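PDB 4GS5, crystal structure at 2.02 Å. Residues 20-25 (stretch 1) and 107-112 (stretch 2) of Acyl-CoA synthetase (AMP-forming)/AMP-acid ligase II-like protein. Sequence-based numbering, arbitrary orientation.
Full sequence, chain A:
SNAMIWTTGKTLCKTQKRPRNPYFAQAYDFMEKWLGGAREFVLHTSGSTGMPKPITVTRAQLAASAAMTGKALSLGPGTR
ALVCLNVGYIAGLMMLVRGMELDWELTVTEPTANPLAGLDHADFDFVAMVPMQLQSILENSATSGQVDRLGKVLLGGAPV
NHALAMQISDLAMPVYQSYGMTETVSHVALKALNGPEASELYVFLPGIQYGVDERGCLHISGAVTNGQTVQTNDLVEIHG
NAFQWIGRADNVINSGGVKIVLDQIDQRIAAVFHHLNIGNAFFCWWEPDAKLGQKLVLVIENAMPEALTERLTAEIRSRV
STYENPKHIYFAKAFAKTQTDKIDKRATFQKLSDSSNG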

# COMPACT_ATOMS: atom_id res chain seq x y z
N ARG A 20 -24.25 23.84 -9.77
CA ARG A 20 -24.18 25.00 -8.88
C ARG A 20 -23.44 24.60 -7.60
O ARG A 20 -22.79 25.44 -6.97
CB ARG A 20 -25.57 25.55 -8.57
CG ARG A 20 -26.23 26.22 -9.76
CD ARG A 20 -27.60 26.80 -9.41
NE ARG A 20 -28.66 26.21 -10.21
CZ ARG A 20 -29.95 26.49 -10.07
NH1 ARG A 20 -30.34 27.37 -9.15
NH2 ARG A 20 -30.86 25.91 -10.85
N ASN A 21 -23.53 23.33 -7.24
CA ASN A 21 -22.72 22.80 -6.14
C ASN A 21 -21.25 22.88 -6.53
O ASN A 21 -20.85 22.35 -7.58
CB ASN A 21 -23.12 21.35 -5.83
CG ASN A 21 -22.47 20.83 -4.56
OD1 ASN A 21 -21.27 21.01 -4.35
ND2 ASN A 21 -23.26 20.19 -3.72
N PRO A 22 -20.44 23.56 -5.71
CA PRO A 22 -19.03 23.78 -6.03
C PRO A 22 -18.25 22.46 -6.10
O PRO A 22 -17.37 22.31 -6.95
CB PRO A 22 -18.52 24.61 -4.85
CG PRO A 22 -19.47 24.29 -3.74
CD PRO A 22 -20.80 24.13 -4.40
N TYR A 23 -18.58 21.53 -5.22
CA TYR A 23 -17.86 20.26 -5.21
C TYR A 23 -18.00 19.56 -6.57
O TYR A 23 -17.00 19.19 -7.19
CB TYR A 23 -18.35 19.37 -4.07
CG TYR A 23 -17.71 17.99 -4.08
CD1 TYR A 23 -16.43 17.80 -3.59
CD2 TYR A 23 -18.39 16.90 -4.61
CE1 TYR A 23 -15.85 16.55 -3.61
CE2 TYR A 23 -17.81 15.65 -4.65
CZ TYR A 23 -16.54 15.48 -4.14
OH TYR A 23 -15.96 14.24 -4.18
N PHE A 24 -19.23 19.45 -7.05
CA PHE A 24 -19.52 18.80 -8.33
C PHE A 24 -18.97 19.56 -9.53
O PHE A 24 -18.69 18.97 -10.58
CB PHE A 24 -21.03 18.60 -8.49
CG PHE A 24 -21.60 17.58 -7.57
CD1 PHE A 24 -20.87 16.46 -7.21
CD2 PHE A 24 -22.89 17.72 -7.06
CE1 PHE A 24 -21.40 15.51 -6.36
CE2 PHE A 24 -23.42 16.78 -6.21
CZ PHE A 24 -22.68 15.66 -5.86
N ALA A 25 -18.82 20.87 -9.37
CA ALA A 25 -18.30 21.70 -10.44
C ALA A 25 -16.81 21.44 -10.66
O ALA A 25 -16.30 21.64 -11.76
CB ALA A 25 -18.56 23.18 -10.14
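Stretch 2, residues 107-112: TVTEPT

The first turn of a helix is a useful place to anchor a distant segment, because a capping residue can serve the helix with one side-chain atom and a neighbouring segment with another. Residues 20-25 and 107-112 of this synthetase-like protein illustrate the principle. The first stretch passes from a loop into a helix at Pro22; the second arrives as a β-strand and stays extended through Thr112. The register is antiparallel in sense: Tyr23 lies nearest Glu110, with 7.5 Å between their CA atoms, whereas Phe24 lies nearest Val108, at 7.7 Å between CA atoms. As the helix advances, its partners therefore step back along the second stretch. Together the two stretches bury 291 Å².

Arg20 is exposed, poorly ordered and out of reach of the second stretch. Asn21 follows as the N-cap. Its OD1 accepts a hydrogen bond from Tyr23 N at 2.9 Å, satisfying an amide that has no preceding helical turn to supply a carbonyl. The same carboxamide then uses its other end across the interface: Asn21 ND2 donates to Glu110 OE2 at 3.0 Å. The CA-to-CB bond of Glu110 points sideways, but its side chain, with chi1 m and chi2 t, brings the carboxylate to the cap.

Pro22 begins the helix without touching the second stretch. The Tyr23 CA-to-CB bond points toward it, with chi1 t, and the residue gives up more surface than any other here. Its ring reaches past Glu110, with CE2 4.0 Å from Glu110 CA, to Pro111, where Tyr23 CZ and Pro111 CD pack at 3.3 Å. The phenol oxygen also joins a water-mediated link: water 1 bridges Tyr23 OH at 2.6 Å and Thr109 O at 2.5 Å. The backbone of Thr109 thus takes part in the contact although its CA-to-CB bond points away.

Phe24 shows how a side chain that starts sideways can still fill an interface. With chi1 m, its ring extends to the strand, and CE1 comes within 3.4 Å of Val108 O and 3.8 Å of Val108 CG1. The Val108 CA-to-CB bond points toward the first stretch, and the CE1 to CG1 approach is apolar. The ring also meets Glu110, with Phe24 CZ 4.1 Å from Glu110 CG, so the aliphatic part of the glutamate packs while its carboxylate engages the cap. Ala25 closes the stretch without touching the second; its N bonds to Asn21 O at 3.1 Å, carrying the helical pattern onward.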

# COMPACT_ATOMS: atom_id res chain seq x y z
N THR A 107 -21.92 8.07 -11.40
CA THR A 107 -22.73 8.65 -10.34
C THR A 107 -21.81 9.26 -9.29
O THR A 107 -21.14 8.56 -8.54
CB THR A 107 -23.63 7.60 -9.67
OG1 THR A 107 -24.55 7.08 -10.62
CG2 THR A 107 -24.39 8.22 -8.49
N VAL A 108 -21.77 10.59 -9.25
CA VAL A 108 -20.83 11.26 -8.38
C VAL A 108 -21.53 11.68 -7.11
O VAL A 108 -22.55 12.36 -7.16
CB VAL A 108 -20.23 12.50 -9.06
CG1 VAL A 108 -19.15 13.11 -8.18
CG2 VAL A 108 -19.67 12.13 -10.43
N THR A 109 -20.99 11.26 -5.97
CA THR A 109 -21.55 11.63 -4.68
C THR A 109 -20.51 12.38 -3.84
O THR A 109 -19.32 12.28 -4.12
CB THR A 109 -22.04 10.40 -3.90
OG1 THR A 109 -22.78 10.84 -2.75
CG2 THR A 109 -20.86 9.60 -3.43
N GLU A 110 -20.97 13.12 -2.84
CA GLU A 110 -20.05 13.82 -1.95
C GLU A 110 -19.32 12.79 -1.12
O GLU A 110 -19.92 11.84 -0.62
CB GLU A 110 -20.79 14.83 -1.06
CG GLU A 110 -21.70 15.76 -1.84
CD GLU A 110 -22.11 17.03 -1.09
OE1 GLU A 110 -22.04 17.05 0.16
OE2 GLU A 110 -22.51 18.00 -1.76
N PRO A 111 -18.00 12.96 -1.00
CA PRO A 111 -17.23 11.91 -0.33
C PRO A 111 -17.58 11.91 1.16
O PRO A 111 -17.49 12.96 1.81
CB PRO A 111 -15.79 12.34 -0.56
CG PRO A 111 -15.85 13.83 -0.63
CD PRO A 111 -17.20 14.18 -1.21
N THR A 112 -18.01 10.77 1.66
CA THR A 112 -18.34 10.59 3.07
C THR A 112 -17.91 9.18 3.46
O THR A 112 -17.46 8.41 2.61
CB THR A 112 -19.85 10.70 3.34
OG1 THR A 112 -20.53 9.69 2.58
CG2 THR A 112 -20.36 12.05 2.94
O HOH W 1 -17.10 12.15 -5.21